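PDB 2EHW: hypothetical protein TTHB059 from Thermus thermophilus, which is of unknown function but belongs to the DUF3209 family and folds as an all-helical protein with one long, extended C-terminal helix. Local coordinates for residues L6-I11 with E29-V34. Residues are numbered along the deposited sequence; the frame is centred on the assembly and turned at random.
Sequences LSALRI and EELAPV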
ATOM      1  N   LEU A   6      -3.746  -7.007  -3.919  1.00 28.55           N
ATOM      2  CA  LEU A   6      -4.060  -7.103  -2.503  1.00 33.58           C
ATOM      3  C   LEU A   6      -2.943  -7.831  -1.757  1.00 28.62           C
ATOM      4  O   LEU A   6      -2.559  -7.423  -0.668  1.00 33.68           O
ATOM      5  CB  LEU A   6      -5.399  -7.823  -2.302  1.00 27.75           C
ATOM      6  CG  LEU A   6      -6.639  -7.100  -2.843  1.00 27.74           C
ATOM      7  CD1 LEU A   6      -7.888  -7.844  -2.400  1.00 26.89           C
ATOM      8  CD2 LEU A   6      -6.681  -5.662  -2.324  1.00 32.45           C
ATOM      9  N   SER A   7      -2.417  -8.901  -2.347  1.00 31.51           N
ATOM     10  CA  SER A   7      -1.327  -9.652  -1.725  1.00 33.05           C
ATOM     11  C   SER A   7      -0.100  -8.767  -1.520  1.00 33.98           C
ATOM     12  O   SER A   7       0.372  -8.592  -0.393  1.00 40.01           O
ATOM     13  CB  SER A   7      -0.932 -10.853  -2.594  1.00 39.79           C
ATOM     14  OG  SER A   7      -1.939 -11.849  -2.595  1.00 47.16           O
ATOM     15  N   ALA A   8       0.411  -8.214  -2.617  1.00 27.77           N
ATOM     16  CA  ALA A   8       1.590  -7.355  -2.579  1.00 22.27           C
ATOM     17  C   ALA A   8       1.426  -6.298  -1.505  1.00 24.69           C
ATOM     18  O   ALA A   8       2.343  -6.027  -0.736  1.00 31.18           O
ATOM     19  CB  ALA A   8       1.805  -6.691  -3.946  1.00 16.25           C
ATOM     20  N   LEU A   9       0.244  -5.705  -1.457  1.00 28.82           N
ATOM     21  CA  LEU A   9      -0.047  -4.672  -0.479  1.00 29.54           C
ATOM     22  C   LEU A   9      -0.046  -5.253   0.926  1.00 27.88           C
ATOM     23  O   LEU A   9       0.439  -4.620   1.862  1.00 25.68           O
ATOM     24  CB  LEU A   9      -1.405  -4.035  -0.781  1.00 25.59           C
ATOM     25  CG  LEU A   9      -1.924  -2.964   0.171  1.00 19.98           C
ATOM     26  CD1 LEU A   9      -0.842  -1.934   0.450  1.00 32.84           C
ATOM     27  CD2 LEU A   9      -3.147  -2.300  -0.463  1.00 30.26           C
ATOM     28  N   ARG A  10      -0.577  -6.462   1.082  1.00 24.99           N
ATOM     29  CA  ARG A  10      -0.593  -7.056   2.406  1.00 23.07           C
ATOM     30  C   ARG A  10       0.840  -7.333   2.861  1.00 28.95           C
ATOM     31  O   ARG A  10       1.174  -7.214   4.041  1.00 22.45           O
ATOM     32  CB  ARG A  10      -1.406  -8.352   2.430  1.00 30.63           C
ATOM     33  CG  ARG A  10      -1.745  -8.745   3.857  1.00 39.10           C
ATOM     34  CD  ARG A  10      -2.595  -9.981   4.003  1.00 33.58           C
ATOM     35  NE  ARG A  10      -2.582 -10.403   5.408  1.00 43.23           N
ATOM     36  CZ  ARG A  10      -3.232 -11.454   5.888  1.00 40.53           C
ATOM     37  NH1 ARG A  10      -3.153 -11.754   7.175  1.00 49.46           N
ATOM     38  NH2 ARG A  10      -3.962 -12.207   5.083  1.00 53.52           N
ATOM     39  N   ILE A  11       1.696  -7.695   1.915  1.00 30.43           N
ATOM     40  CA  ILE A  11       3.086  -7.972   2.242  1.00 28.58           C
ATOM     41  C   ILE A  11       3.783  -6.732   2.792  1.00 27.62           C
ATOM     42  O   ILE A  11       4.410  -6.786   3.846  1.00 30.20           O
ATOM     43  CB  ILE A  11       3.845  -8.493   1.002  1.00 20.06           C
ATOM     44  CG1 ILE A  11       3.344  -9.899   0.672  1.00 20.49           C
ATOM     45  CG2 ILE A  11       5.343  -8.507   1.260  1.00 22.81           C
ATOM     46  CD1 ILE A  11       3.948 -10.497  -0.581  1.00 22.52           C
ATOM     47  N   GLU A  29       3.911 -16.521  -2.590  1.00 35.38           N
ATOM     48  CA  GLU A  29       3.895 -17.597  -3.573  1.00 42.12           C
ATOM     49  C   GLU A  29       3.028 -17.259  -4.777  1.00 45.43           C
ATOM     50  O   GLU A  29       3.406 -17.538  -5.914  1.00 49.27           O
ATOM     51  CB  GLU A  29       3.413 -18.905  -2.938  1.00 45.34           C
ATOM     52  CG  GLU A  29       4.144 -19.270  -1.664  1.00 47.34           C
ATOM     53  CD  GLU A  29       4.182 -20.763  -1.415  1.00 57.45           C
ATOM     54  OE1 GLU A  29       3.130 -21.417  -1.585  1.00 47.65           O
ATOM     55  OE2 GLU A  29       5.267 -21.272  -1.042  1.00 56.87           O
ATOM     56  N   GLU A  30       1.866 -16.659  -4.525  1.00 49.48           N
ATOM     57  CA  GLU A  30       0.954 -16.269  -5.600  1.00 46.23           C
ATOM     58  C   GLU A  30       1.576 -15.187  -6.468  1.00 36.89           C
ATOM     59  O   GLU A  30       1.426 -15.179  -7.687  1.00 43.26           O
ATOM     60  CB  GLU A  30      -0.355 -15.717  -5.033  1.00 45.92           C
ATOM     61  CG  GLU A  30      -1.226 -16.725  -4.326  1.00 59.29           C
ATOM     62  CD  GLU A  30      -2.650 -16.222  -4.146  1.00 60.39           C
ATOM     63  OE1 GLU A  30      -2.853 -15.197  -3.458  1.00 67.14           O
ATOM     64  OE2 GLU A  30      -3.569 -16.851  -4.704  1.00 64.82           O
ATOM     65  N   LEU A  31       2.278 -14.275  -5.817  1.00 35.64           N
ATOM     66  CA  LEU A  31       2.905 -13.140  -6.481  1.00 38.30           C
ATOM     67  C   LEU A  31       4.173 -13.473  -7.264  1.00 36.32           C
ATOM     68  O   LEU A  31       4.388 -12.964  -8.364  1.00 40.22           O
ATOM     69  CB  LEU A  31       3.229 -12.082  -5.428  1.00 37.42           C
ATOM     70  CG  LEU A  31       3.259 -10.610  -5.823  1.00 41.31           C
ATOM     71  CD1 LEU A  31       1.911 -10.183  -6.419  1.00 21.56           C
ATOM     72  CD2 LEU A  31       3.577  -9.802  -4.572  1.00 43.26           C
ATOM     73  N   ALA A  32       5.009 -14.321  -6.681  1.00 31.14           N
ATOM     74  CA  ALA A  32       6.281 -14.714  -7.276  1.00 34.75           C
ATOM     75  C   ALA A  32       6.309 -14.911  -8.794  1.00 38.92           C
ATOM     76  O   ALA A  32       7.166 -14.355  -9.481  1.00 33.82           O
ATOM     77  CB  ALA A  32       6.797 -15.975  -6.578  1.00 33.37           C
ATOM     78  N   PRO A  33       5.375 -15.704  -9.339  1.00 39.58           N
ATOM     79  CA  PRO A  33       5.348 -15.945 -10.785  1.00 42.72           C
ATOM     80  C   PRO A  33       4.995 -14.769 -11.697  1.00 44.57           C
ATOM     81  O   PRO A  33       5.431 -14.730 -12.849  1.00 44.35           O
ATOM     82  CB  PRO A  33       4.359 -17.106 -10.920  1.00 39.35           C
ATOM     83  CG  PRO A  33       3.398 -16.849  -9.812  1.00 47.53           C
ATOM     84  CD  PRO A  33       4.314 -16.472  -8.660  1.00 43.52           C
ATOM     85  N   VAL A  34       4.217 -13.810 -11.200  1.00 39.54           N
ATOM     86  CA  VAL A  34       3.827 -12.684 -12.044  1.00 44.60           C
ATOM     87  C   VAL A  34       4.698 -11.432 -11.901  1.00 37.77           C
ATOM     88  O   VAL A  34       4.544 -10.485 -12.668  1.00 42.19           O
ATOM     89  CB  VAL A  34       2.336 -12.295 -11.803  1.00 48.05           C
ATOM     90  CG1 VAL A  34       2.167 -11.645 -10.439  1.00 53.59           C
ATOM     91  CG2 VAL A  34       1.864 -11.357 -12.887  1.00 57.01           C
TER
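Helix-helix packing in the N-terminal part of this all-helical protein brings Leu31 of helix 25-31 against Ala8 and Ile11 of helix 4-16. The backbones come nearest at Ala8 and Leu31, with 7.1 Å between their CA atoms. Leu31 does most of the touching. Its CG lies anti to the backbone N (chi1 -151°), which carries the isobutyl group across to the first helix. There its CD2 methyl meets Ala8 CB at 3.6 Å and Ala8 CA at 3.7 Å. Ile11, one turn further on, reaches over with its CD1 methyl to the same Leu31 CD2, at 4.1 Å, and the two side chains are set at a slant. Helix 39-46 adds to this apolar cluster: Leu44 packs on Ala8, Ala45 on Ile11 and Leu41 on Leu31. One turn before Ile11, the hydroxyl of the buried Ser7 faces the extended side chain of Glu30, which lies at the exposed margin. Ser7 OG stands 3.6 Å from Glu30 OE1, a polar approach too long to count as a hydrogen bond. The pairing of the two segments therefore rests on non-directional apolar contact, which depends on fit, and the exposed carboxylate of Glu30 can probably stay solvated.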